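Predicted ATPase involved in replication control, Cdc46/Mcm family (Methanopyrus kandleri AV19, PDB 3F8T) is a homolog of the MCM replicative helicases that probably binds ATP and single-stranded DNA and may take part in the control of replication. Local coordinates at residues S64-A67 against S68-T72; G27-T30 against R31-I34; P413-T416 against E417-K421; R44-A47 against R48-S51; P79-R82 against E83-R86. The protein carries 2 engineered substitutions. One frame throughout, in Å; residues are numbered along the deposited sequence.

In the fold
Four of the five contacts gather in the N-terminal MCM domain, and contact 3 lies in the AAA-lid, with about 41 Å between its nearest atoms and those of contact 1. Contacts 1, 2 and 5 are partly buried and share a small helical bundle: W69 and L66 of contact 1 pack on contact 2, whose L28 and L33 reach A80 and L81 of contact 5. Contact 4 is a surface turn joined to the bundle through L46 and V85. Contacts 1 and 5 show regular helical turns, contact 2 a helix beginning and contact 4 a chain leaving a helix. Contact 3, at the surface, adds a threonine N-cap and a salt-bridge network to a small apolar touch of L415 on A419.

Contact 1: residues S64-A67 against S68-T72; sequences SDLA and SWIAT
S68 closes the first turn of the helix, its amide N giving a hydrogen bond to S64 O at 3.0 Å while its CB lies close to the carbonyl oxygens of S64 and D65. One residue on, W69 N does the same for D65 O at 2.9 Å. The indole is carried off this turn: CG stands anti to the backbone N (chi1 -170°), and the ring stacks with H73 and packs on V32 of helix 30-37 and on L28 in the loop before it. I70 returns to the preceding turn twice over, with its N bonded to L66 O at 2.8 Å and its side chain laid slantwise against the leucine. Its CD1 comes within 3.9 Å of L66 CG, and its CG1 passes 3.3 Å from L66 O. An alanine in place of I70 would probably leave a gap beside the L66 branch and give up the apolar touch on I36 of helix 30-37. A71 N completes the series with a bond to A67 O at 3.0 Å. T72 stays within the second segment: its OG1, beside its own backbone N, donates to S68 O at 3.2 Å from above the carbonyl plane, and T72 N bonds that oxygen too. This is regular alpha-helical i to i+4 bonding, here in helix 64-72, whose L66, W69 and I70 face helix 30-37 in the helical bundle of the MCM N-terminal domain.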
loop_
_atom_site.group_PDB
_atom_site.type_symbol
_atom_site.label_atom_id
_atom_site.label_comp_id
_atom_site.label_asym_id
_atom_site.label_seq_id
_atom_site.Cartn_x
_atom_site.Cartn_y
_atom_site.Cartn_z
ATOM N N SER A 64 -20.383 -1.142 29.438
ATOM C CA SER A 64 -20.368 -1.392 27.997
ATOM C C SER A 64 -21.561 -0.817 27.263
ATOM O O SER A 64 -21.420 -0.292 26.149
ATOM C CB SER A 64 -20.288 -2.896 27.718
ATOM O OG SER A 64 -18.988 -3.369 27.992
ATOM N N ASP A 65 -22.737 -0.936 27.868
ATOM C CA ASP A 65 -23.949 -0.364 27.278
ATOM C C ASP A 65 -23.895 1.164 27.288
ATOM O O ASP A 65 -24.347 1.812 26.344
ATOM C CB ASP A 65 -25.189 -0.883 28.001
ATOM C CG ASP A 65 -25.395 -2.392 27.807
ATOM O OD1 ASP A 65 -24.901 -2.962 26.805
ATOM O OD2 ASP A 65 -26.046 -3.013 28.666
ATOM N N LEU A 66 -23.316 1.738 28.340
ATOM C CA LEU A 66 -23.110 3.189 28.387
ATOM C C LEU A 66 -22.082 3.640 27.348
ATOM O O LEU A 66 -22.291 4.653 26.673
ATOM C CB LEU A 66 -22.696 3.662 29.792
ATOM C CG LEU A 66 -22.462 5.171 29.948
ATOM C CD1 LEU A 66 -23.652 6.035 29.481
ATOM C CD2 LEU A 66 -22.045 5.563 31.369
ATOM N N ALA A 67 -20.981 2.896 27.228
ATOM C CA ALA A 67 -19.949 3.182 26.234
ATOM C C ALA A 67 -20.605 3.242 24.848
ATOM O O ALA A 67 -20.392 4.168 24.066
ATOM C CB ALA A 67 -18.845 2.092 26.283
ATOM N N SER A 68 -21.429 2.246 24.574
ATOM C CA SER A 68 -22.163 2.151 23.328
ATOM C C SER A 68 -23.108 3.341 23.123
ATOM O O SER A 68 -23.143 3.925 22.040
ATOM C CB SER A 68 -22.943 0.839 23.314
ATOM O OG SER A 68 -23.571 0.669 22.068
ATOM N N TRP A 69 -23.862 3.704 24.159
ATOM C CA TRP A 69 -24.811 4.823 24.084
ATOM C C TRP A 69 -24.065 6.121 23.778
ATOM O O TRP A 69 -24.521 6.954 22.984
ATOM C CB TRP A 69 -25.558 4.969 25.414
ATOM C CG TRP A 69 -26.713 5.942 25.346
ATOM C CD1 TRP A 69 -28.023 5.643 25.064
ATOM C CD2 TRP A 69 -26.659 7.355 25.555
ATOM N NE1 TRP A 69 -28.791 6.791 25.092
ATOM C CE2 TRP A 69 -27.981 7.856 25.390
ATOM C CE3 TRP A 69 -25.632 8.251 25.882
ATOM C CZ2 TRP A 69 -28.289 9.216 25.521
ATOM C CZ3 TRP A 69 -25.935 9.601 26.018
ATOM C CH2 TRP A 69 -27.262 10.073 25.841
ATOM N N ILE A 70 -22.918 6.292 24.433
ATOM C CA ILE A 70 -22.120 7.499 24.266
ATOM C C ILE A 70 -21.618 7.617 22.828
ATOM O O ILE A 70 -21.733 8.684 22.220
ATOM C CB ILE A 70 -20.956 7.568 25.293
ATOM C CG1 ILE A 70 -21.517 7.822 26.697
ATOM C CG2 ILE A 70 -19.975 8.681 24.915
ATOM C CD1 ILE A 70 -20.483 7.709 27.824
ATOM N N ALA A 71 -21.102 6.515 22.281
ATOM C CA ALA A 71 -20.625 6.495 20.895
ATOM C C ALA A 71 -21.776 6.821 19.950
ATOM O O ALA A 71 -21.632 7.655 19.064
ATOM C CB ALA A 71 -19.992 5.145 20.548
ATOM N N THR A 72 -22.928 6.185 20.160
ATOM C CA THR A 72 -24.102 6.467 19.330
ATOM C C THR A 72 -24.530 7.938 19.380
ATOM O O THR A 72 -24.884 8.506 18.350
ATOM C CB THR A 72 -25.270 5.502 19.668
ATOM O OG1 THR A 72 -24.841 4.177 19.349
ATOM C CG2 THR A 72 -26.541 5.826 18.835
#

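Contact 2: residues G27-T30 against R31-I34; sequences GLPT and RVLI
T30 and I34 meet unusually tightly, T30 CG2 standing only 3.5 Å from I34 CD1, somewhat closer than usual for two carbons. The pair sits at the start of helix 30-37, just after the short connection from helix 19-25: G27, with its positive phi of 70°, is the C-prime residue of the Schellman motif that ends helix 19-25, and the chain then passes through L28 and P29 into the next helix. The tightness follows from the torsions. T30 turns CG2 anti to its backbone N (chi1 -60° for OG1), and I34 places CG1 beside its own N, which brings the two methyl ends together across the turn. The backbone below them is joined by I34 N to T30 O at 3.0 Å, almost straight. With an alanine at position I34 that amide bond could stay, but T30 CG2 would probably be left without its apolar neighbour, facing a gap. Two residues earlier, V32 N makes a weak bond to P29 O at 3.1 Å, and V32 CG2 lies against the proline ring, almost equally far from CB, CG and CD, nearest to P29 CD at 3.9 Å. R31 NH2 forms a salt bridge with E35. On the buried side, where L28 packs on L76, V77 and A80 and L33 on L81 of helix 74-88, the two leucines cross at about a right angle, L28 CD1 touching L33 CD2 at 3.9 Å.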
loop_
_atom_site.group_PDB
_atom_site.type_symbol
_atom_site.label_atom_id
_atom_site.label_comp_id
_atom_site.label_asym_id
_atom_site.label_seq_id
_atom_site.Cartn_x
_atom_site.Cartn_y
_atom_site.Cartn_z
ATOM N N GLY A 27 -29.194 18.069 26.958
ATOM C CA GLY A 27 -30.172 17.006 26.728
ATOM C C GLY A 27 -29.657 15.620 27.049
ATOM O O GLY A 27 -30.043 14.659 26.392
ATOM N N LEU A 28 -28.787 15.536 28.061
ATOM C CA LEU A 28 -28.196 14.276 28.525
ATOM C C LEU A 28 -28.747 13.869 29.880
ATOM O O LEU A 28 -28.908 14.724 30.749
ATOM C CB LEU A 28 -26.671 14.419 28.662
ATOM C CG LEU A 28 -25.895 14.727 27.384
ATOM C CD1 LEU A 28 -24.443 14.941 27.726
ATOM C CD2 LEU A 28 -26.067 13.580 26.386
ATOM N N PRO A 29 -29.003 12.568 30.079
ATOM C CA PRO A 29 -29.306 12.097 31.435
ATOM C C PRO A 29 -28.135 12.466 32.322
ATOM O O PRO A 29 -26.980 12.285 31.917
ATOM C CB PRO A 29 -29.380 10.578 31.274
ATOM C CG PRO A 29 -29.683 10.354 29.839
ATOM C CD PRO A 29 -29.013 11.469 29.094
ATOM N N THR A 30 -28.417 13.008 33.501
ATOM C CA THR A 30 -27.359 13.392 34.440
ATOM C C THR A 30 -26.335 12.269 34.702
ATOM O O THR A 30 -25.132 12.528 34.761
ATOM C CB THR A 30 -27.939 13.947 35.772
ATOM O OG1 THR A 30 -28.741 15.099 35.486
ATOM C CG2 THR A 30 -26.827 14.368 36.708
ATOM N N ARG A 31 -26.806 11.033 34.843
ATOM C CA ARG A 31 -25.900 9.910 35.125
ATOM C C ARG A 31 -24.813 9.708 34.047
ATOM O O ARG A 31 -23.675 9.343 34.366
ATOM C CB ARG A 31 -26.671 8.613 35.410
ATOM C CG ARG A 31 -27.561 8.107 34.288
ATOM C CD ARG A 31 -28.065 6.664 34.552
ATOM N NE ARG A 31 -26.998 5.664 34.429
ATOM C CZ ARG A 31 -26.490 5.241 33.269
ATOM N NH1 ARG A 31 -26.945 5.721 32.112
ATOM N NH2 ARG A 31 -25.517 4.339 33.263
ATOM N N VAL A 32 -25.160 9.955 32.782
ATOM C CA VAL A 32 -24.181 9.897 31.696
ATOM C C VAL A 32 -22.975 10.762 32.030
ATOM O O VAL A 32 -21.836 10.275 31.986
ATOM C CB VAL A 32 -24.789 10.292 30.313
ATOM C CG1 VAL A 32 -23.693 10.418 29.221
ATOM C CG2 VAL A 32 -25.826 9.278 29.893
ATOM N N LEU A 33 -23.217 12.029 32.381
ATOM C CA LEU A 33 -22.126 12.953 32.680
ATOM C C LEU A 33 -21.414 12.657 34.002
ATOM O O LEU A 33 -20.194 12.783 34.088
ATOM C CB LEU A 33 -22.591 14.420 32.653
ATOM C CG LEU A 33 -22.663 15.186 31.322
ATOM C CD1 LEU A 33 -22.681 16.689 31.598
ATOM C CD2 LEU A 33 -21.510 14.833 30.366
ATOM N N ILE A 34 -22.174 12.288 35.031
ATOM C CA ILE A 34 -21.572 11.879 36.300
ATOM C C ILE A 34 -20.628 10.679 36.096
ATOM O O ILE A 34 -19.513 10.676 36.596
ATOM C CB ILE A 34 -22.639 11.537 37.381
ATOM C CG1 ILE A 34 -23.440 12.785 37.758
ATOM C CG2 ILE A 34 -21.958 10.992 38.638
ATOM C CD1 ILE A 34 -24.640 12.496 38.650
#

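Contact 3: residues P413-T416 against E417-K421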
loop_
_atom_site.group_PDB
_atom_site.type_symbol
_atom_site.label_atom_id
_atom_site.label_comp_id
_atom_site.label_asym_id
_atom_site.label_seq_id
_atom_site.Cartn_x
_atom_site.Cartn_y
_atom_site.Cartn_z
ATOM N N PRO A 413 15.108 -8.463 4.596
ATOM C CA PRO A 413 16.092 -9.533 4.725
ATOM C C PRO A 413 17.421 -9.088 4.130
ATOM O O PRO A 413 17.436 -8.224 3.255
ATOM C CB PRO A 413 15.527 -10.679 3.879
ATOM C CG PRO A 413 14.239 -10.215 3.330
ATOM C CD PRO A 413 14.093 -8.750 3.565
ATOM N N GLU A 414 18.512 -9.681 4.615
ATOM C CA GLU A 414 19.863 -9.296 4.208
ATOM C C GLU A 414 20.673 -10.520 3.803
ATOM O O GLU A 414 20.510 -11.603 4.355
ATOM C CB GLU A 414 20.584 -8.529 5.347
ATOM C CG GLU A 414 19.897 -7.219 5.816
ATOM C CD GLU A 414 19.957 -6.061 4.812
ATOM O OE1 GLU A 414 20.670 -6.161 3.789
ATOM O OE2 GLU A 414 19.289 -5.030 5.055
ATOM N N LEU A 415 21.546 -10.334 2.815
ATOM C CA LEU A 415 22.474 -11.381 2.409
ATOM C C LEU A 415 23.306 -11.911 3.568
ATOM O O LEU A 415 23.900 -11.120 4.305
ATOM C CB LEU A 415 23.455 -10.814 1.384
ATOM C CG LEU A 415 22.891 -10.296 0.064
ATOM C CD1 LEU A 415 24.000 -9.536 -0.720
ATOM C CD2 LEU A 415 22.341 -11.488 -0.704
ATOM N N THR A 416 23.350 -13.237 3.710
ATOM C CA THR A 416 24.403 -13.886 4.484
ATOM C C THR A 416 25.701 -13.786 3.694
ATOM O O THR A 416 25.701 -13.508 2.484
ATOM C CB THR A 416 24.134 -15.380 4.793
ATOM O OG1 THR A 416 24.210 -16.163 3.592
ATOM C CG2 THR A 416 22.788 -15.582 5.481
ATOM N N GLU A 417 26.808 -14.011 4.398
ATOM C CA GLU A 417 28.123 -13.983 3.787
ATOM C C GLU A 417 28.176 -14.909 2.572
ATOM O O GLU A 417 28.591 -14.485 1.495
ATOM C CB GLU A 417 29.192 -14.359 4.826
ATOM C CG GLU A 417 30.487 -13.636 4.628
ATOM C CD GLU A 417 31.088 -13.936 3.286
ATOM O OE1 GLU A 417 31.195 -15.140 2.957
ATOM O OE2 GLU A 417 31.431 -12.982 2.555
ATOM N N GLU A 418 27.743 -16.154 2.738
ATOM C CA GLU A 418 27.757 -17.120 1.640
ATOM C C GLU A 418 26.808 -16.774 0.481
ATOM O O GLU A 418 27.093 -17.114 -0.673
ATOM C CB GLU A 418 27.521 -18.549 2.139
ATOM C CG GLU A 418 28.691 -19.103 2.992
ATOM C CD GLU A 418 30.072 -18.911 2.337
ATOM O OE1 GLU A 418 30.397 -19.637 1.364
ATOM O OE2 GLU A 418 30.840 -18.031 2.803
ATOM N N ALA A 419 25.696 -16.102 0.792
ATOM C CA ALA A 419 24.772 -15.615 -0.238
ATOM C C ALA A 419 25.413 -14.487 -1.043
ATOM O O ALA A 419 25.238 -14.405 -2.262
ATOM C CB ALA A 419 23.471 -15.125 0.389
ATOM N N ARG A 420 26.117 -13.597 -0.345
ATOM C CA ARG A 420 26.829 -12.503 -1.006
ATOM C C ARG A 420 27.881 -13.060 -1.953
ATOM O O ARG A 420 28.015 -12.589 -3.089
ATOM C CB ARG A 420 27.466 -11.555 0.007
ATOM C CG ARG A 420 28.232 -10.429 -0.656
ATOM C CD ARG A 420 28.732 -9.414 0.335
ATOM N NE ARG A 420 29.820 -9.902 1.180
ATOM C CZ ARG A 420 31.021 -10.291 0.748
ATOM N NH1 ARG A 420 31.314 -10.305 -0.546
ATOM N NH2 ARG A 420 31.931 -10.693 1.624
ATOM N N LYS A 421 28.603 -14.083 -1.502
ATOM C CA LYS A 421 29.604 -14.732 -2.358
ATOM C C LYS A 421 28.961 -15.413 -3.567
ATOM O O LYS A 421 29.471 -15.304 -4.692
ATOM C CB LYS A 421 30.474 -15.705 -1.556
ATOM C CG LYS A 421 31.454 -14.975 -0.659
ATOM C CD LYS A 421 32.221 -15.926 0.251
ATOM C CE LYS A 421 33.391 -15.203 0.905
ATOM N NZ LYS A 421 33.680 -15.709 2.284
#
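The carboxylate of E417, the first helical residue after T416, is the flat group round which the charges gather. K421 NZ meets E417 OE1 at 2.6 Å from above the carboxylate plane, a salt bridge that is also a hydrogen bond, and R420 NH2 forms a second salt bridge with E417 OE2 at 2.5 Å. R420 uses NH1 for another acid, E424. E418 is the second acid of the first turn, its OE2 2.9 Å from E417 OE1 and only in a long pair with K421 NZ. Across the junction itself, T416 holds the N-cap position of helix 417-439. Its OG1 sits between the backbone N and the carbonyl carbon (chi1 69°), which swings the oxygen over the first turn to accept from A419 N at 3.2 Å. T416 O takes the amide of R420 at 2.9 Å. L415 closes the apolar side, with CD2 against A419 CB at 4.0 Å. Strand 414-415 pairs in parallel with strand 470-471, so this corner joins a short sheet to a long helix of the AAA-lid domain. The chemistry implies a helix start secured by the threonine; E417 and E418 would probably interact favourably with the positive end of the helix dipole, K421 and R420 offsetting their repulsion.

Contact 4: residues R44-A47 against R48-S51. Engineered in segment 44-47: A47 (natural residue Arg).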
loop_
_atom_site.group_PDB
_atom_site.type_symbol
_atom_site.label_atom_id
_atom_site.label_comp_id
_atom_site.label_asym_id
_atom_site.label_seq_id
_atom_site.Cartn_x
_atom_site.Cartn_y
_atom_site.Cartn_z
ATOM N N ARG A 44 -7.760 12.694 35.187
ATOM C CA ARG A 44 -6.321 12.935 34.968
ATOM C C ARG A 44 -6.062 13.966 33.879
ATOM O O ARG A 44 -5.256 14.888 34.074
ATOM C CB ARG A 44 -5.561 11.641 34.644
ATOM C CG ARG A 44 -5.593 10.554 35.724
ATOM C CD ARG A 44 -5.610 11.099 37.160
ATOM N NE ARG A 44 -4.275 11.402 37.683
ATOM C CZ ARG A 44 -3.851 12.613 38.048
ATOM N NH1 ARG A 44 -4.648 13.675 37.958
ATOM N NH2 ARG A 44 -2.618 12.761 38.511
ATOM N N SER A 45 -6.749 13.817 32.742
ATOM C CA SER A 45 -6.612 14.759 31.636
ATOM C C SER A 45 -7.206 16.122 31.964
ATOM O O SER A 45 -6.662 17.139 31.550
ATOM C CB SER A 45 -7.189 14.206 30.324
ATOM O OG SER A 45 -8.590 13.984 30.398
ATOM N N LEU A 46 -8.306 16.150 32.721
ATOM C CA LEU A 46 -8.906 17.421 33.128
ATOM C C LEU A 46 -7.919 18.244 33.947
ATOM O O LEU A 46 -7.867 19.467 33.814
ATOM C CB LEU A 46 -10.215 17.220 33.903
ATOM C CG LEU A 46 -11.098 18.473 34.016
ATOM C CD1 LEU A 46 -11.401 19.084 32.642
ATOM C CD2 LEU A 46 -12.388 18.163 34.749
ATOM N N ALA A 47 -7.126 17.561 34.769
ATOM C CA ALA A 47 -6.103 18.198 35.597
ATOM C C ALA A 47 -4.933 18.735 34.767
ATOM O O ALA A 47 -4.229 19.655 35.197
ATOM C CB ALA A 47 -5.597 17.221 36.660
ATOM N N ARG A 48 -4.747 18.167 33.577
ATOM C CA ARG A 48 -3.622 18.483 32.695
ATOM C C ARG A 48 -3.995 19.452 31.563
ATOM O O ARG A 48 -3.229 19.606 30.615
ATOM C CB ARG A 48 -3.075 17.181 32.080
ATOM C CG ARG A 48 -2.326 16.254 33.036
ATOM C CD ARG A 48 -0.826 16.527 33.007
ATOM N NE ARG A 48 -0.205 16.095 31.754
ATOM C CZ ARG A 48 0.878 16.648 31.215
ATOM N NH1 ARG A 48 1.470 17.678 31.805
ATOM N NH2 ARG A 48 1.365 16.183 30.075
ATOM N N VAL A 49 -5.161 20.097 31.657
ATOM C CA VAL A 49 -5.724 20.860 30.524
ATOM C C VAL A 49 -4.976 22.140 30.165
ATOM O O VAL A 49 -5.057 22.606 29.024
ATOM C CB VAL A 49 -7.220 21.225 30.710
ATOM C CG1 VAL A 49 -8.083 20.010 30.531
ATOM C CG2 VAL A 49 -7.471 21.920 32.057
ATOM N N THR A 50 -4.276 22.712 31.140
ATOM C CA THR A 50 -3.469 23.910 30.902
ATOM C C THR A 50 -2.311 23.610 29.950
ATOM O O THR A 50 -1.968 24.445 29.114
ATOM C CB THR A 50 -2.954 24.536 32.215
ATOM O OG1 THR A 50 -2.168 23.577 32.936
ATOM C CG2 THR A 50 -4.120 24.985 33.081
ATOM N N SER A 51 -1.736 22.410 30.068
ATOM C CA SER A 51 -0.700 21.920 29.142
ATOM C C SER A 51 -1.170 21.809 27.685
ATOM O O SER A 51 -0.420 21.349 26.815
ATOM C CB SER A 51 -0.154 20.565 29.609
ATOM O OG SER A 51 -1.029 19.500 29.259
#
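L46 and V49 lie side by side and point the same way, L46 CD1 touching V49 CG1 at 4.0 Å. The leucine comes to this position with CG anti to its backbone N (chi1 -163°). The valine is closer to the backbone than to the side chain: its CG2, set between its own N and carbonyl carbon, lies 3.0 Å from L46 O, a tight approach for a methyl group. R48 goes another way. Its CG passes 3.4 Å from R44 O, and bends at chi2 and chi3 fold the chain back until one guanidinium face lies over S51 OG, the oxygen 3.9 Å above the plane and centred on it. The same hydroxyl donates to R48 O at 2.6 Å, in the carbonyl plane, so S51 closes the turn from R48 onward and lies against the arginine head at once. In the backbone, R48 N is shared between S45 O, at 3.0 Å and met from well above its carbonyl plane, and R44 O, at 3.4 Å and weak. A47, in this same helical turn, is an engineered residue, arginine in the natural sequence. S45 OG accepts from V56 N, which ties helix 40-47 to strand 55-58, and is hydrogen-bonded to S41 O and F42 O within its own helix. V55 of that strand packs on S45, L46 and V49, and L46 CD1 touches V85 CG1 of helix 74-88.

Contact 5: residues P79-R82 against E83-R86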
loop_
_atom_site.group_PDB
_atom_site.type_symbol
_atom_site.label_atom_id
_atom_site.label_comp_id
_atom_site.label_asym_id
_atom_site.label_seq_id
_atom_site.Cartn_x
_atom_site.Cartn_y
_atom_site.Cartn_z
ATOM N N PRO A 79 -19.931 18.206 22.797
ATOM C CA PRO A 79 -20.024 19.613 23.246
ATOM C C PRO A 79 -20.286 19.789 24.746
ATOM O O PRO A 79 -19.871 20.809 25.329
ATOM C CB PRO A 79 -21.191 20.180 22.421
ATOM C CG PRO A 79 -21.969 19.017 22.007
ATOM C CD PRO A 79 -20.988 17.885 21.827
ATOM N N ALA A 80 -20.963 18.821 25.367
ATOM C CA ALA A 80 -21.173 18.858 26.830
ATOM C C ALA A 80 -19.834 18.802 27.553
ATOM O O ALA A 80 -19.574 19.574 28.478
ATOM C CB ALA A 80 -22.053 17.704 27.279
ATOM N N LEU A 81 -18.987 17.873 27.118
ATOM C CA LEU A 81 -17.641 17.734 27.664
ATOM C C LEU A 81 -16.808 18.983 27.405
ATOM O O LEU A 81 -16.154 19.478 28.307
ATOM C CB LEU A 81 -16.967 16.464 27.122
ATOM C CG LEU A 81 -17.684 15.154 27.475
ATOM C CD1 LEU A 81 -16.909 13.934 26.981
ATOM C CD2 LEU A 81 -17.944 15.055 28.993
ATOM N N ARG A 82 -16.852 19.516 26.183
ATOM C CA ARG A 82 -16.164 20.782 25.904
ATOM C C ARG A 82 -16.600 21.891 26.874
ATOM O O ARG A 82 -15.766 22.658 27.378
ATOM C CB ARG A 82 -16.373 21.219 24.450
ATOM C CG ARG A 82 -15.436 20.517 23.456
ATOM C CD ARG A 82 -15.360 21.239 22.109
ATOM N NE ARG A 82 -16.383 20.752 21.188
ATOM C CZ ARG A 82 -17.537 21.369 20.936
ATOM N NH1 ARG A 82 -18.407 20.832 20.082
ATOM N NH2 ARG A 82 -17.822 22.529 21.523
ATOM N N GLU A 83 -17.905 21.957 27.143
ATOM C CA GLU A 83 -18.459 22.939 28.082
ATOM C C GLU A 83 -17.917 22.747 29.507
ATOM O O GLU A 83 -17.504 23.710 30.152
ATOM C CB GLU A 83 -20.000 22.923 28.037
ATOM C CG GLU A 83 -20.701 23.877 29.004
ATOM C CD GLU A 83 -20.241 25.328 28.880
ATOM O OE1 GLU A 83 -19.835 25.763 27.775
ATOM O OE2 GLU A 83 -20.294 26.037 29.902
ATOM N N LEU A 84 -17.910 21.507 29.987
ATOM C CA LEU A 84 -17.275 21.180 31.270
ATOM C C LEU A 84 -15.818 21.638 31.340
ATOM O O LEU A 84 -15.398 22.206 32.344
ATOM C CB LEU A 84 -17.343 19.676 31.557
ATOM C CG LEU A 84 -18.648 19.044 32.044
ATOM C CD1 LEU A 84 -18.483 17.538 32.107
ATOM C CD2 LEU A 84 -19.093 19.593 33.390
ATOM N N VAL A 85 -15.040 21.388 30.289
ATOM C CA VAL A 85 -13.632 21.802 30.302
ATOM C C VAL A 85 -13.473 23.322 30.159
ATOM O O VAL A 85 -12.499 23.890 30.655
ATOM C CB VAL A 85 -12.734 21.021 29.286
ATOM C CG1 VAL A 85 -13.129 19.552 29.229
ATOM C CG2 VAL A 85 -12.774 21.639 27.905
ATOM N N ARG A 86 -14.436 23.964 29.492
ATOM C CA ARG A 86 -14.451 25.422 29.316
ATOM C C ARG A 86 -14.594 26.116 30.664
ATOM O O ARG A 86 -13.997 27.164 30.891
ATOM C CB ARG A 86 -15.584 25.856 28.371
ATOM C CG ARG A 86 -15.468 27.290 27.854
ATOM C CD ARG A 86 -16.704 27.729 27.080
ATOM N NE ARG A 86 -16.743 27.180 25.722
ATOM C CZ ARG A 86 -17.516 27.642 24.738
ATOM N NH1 ARG A 86 -18.334 28.673 24.942
ATOM N NH2 ARG A 86 -17.475 27.069 23.540
#
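R82 and R86 are joined by a short but bent backbone bond, R86 N to R82 O at 2.8 Å, yet the stronger tie is at the charged end of R82, a salt bridge from NH1 to E78, one turn back. One face of its guanidinium lies over P79 CA, 3.7 Å away and toward the rim of the group. E83 N binds P79 O at 2.9 Å. The ion pairs of E83 are long: R86 NE stands 4.0 Å from E83 OE1, with no N-H pointing at the oxygen, and OE2 makes another long, weak pair with R25. All of this belongs to helix 74-88 of the MCM N-terminal helical bundle, kinked at P79, whose N has no bond to the preceding turn, but regular beyond it: L84 N bonds A80 O, and V85 N bonds L81 O. V85 turns both methyls against the backbone, CG1 3.2 Å from L81 O and CG2 equally near R82 O, its chi1 of -39° fitting it between the two oxygens. On the bundle side L81 and L84 lie at a slant, L81 CD2 against L84 CD1 at 4.0 Å. L81 packs on I36 and F98, while L84 reaches V37, I19 and V22.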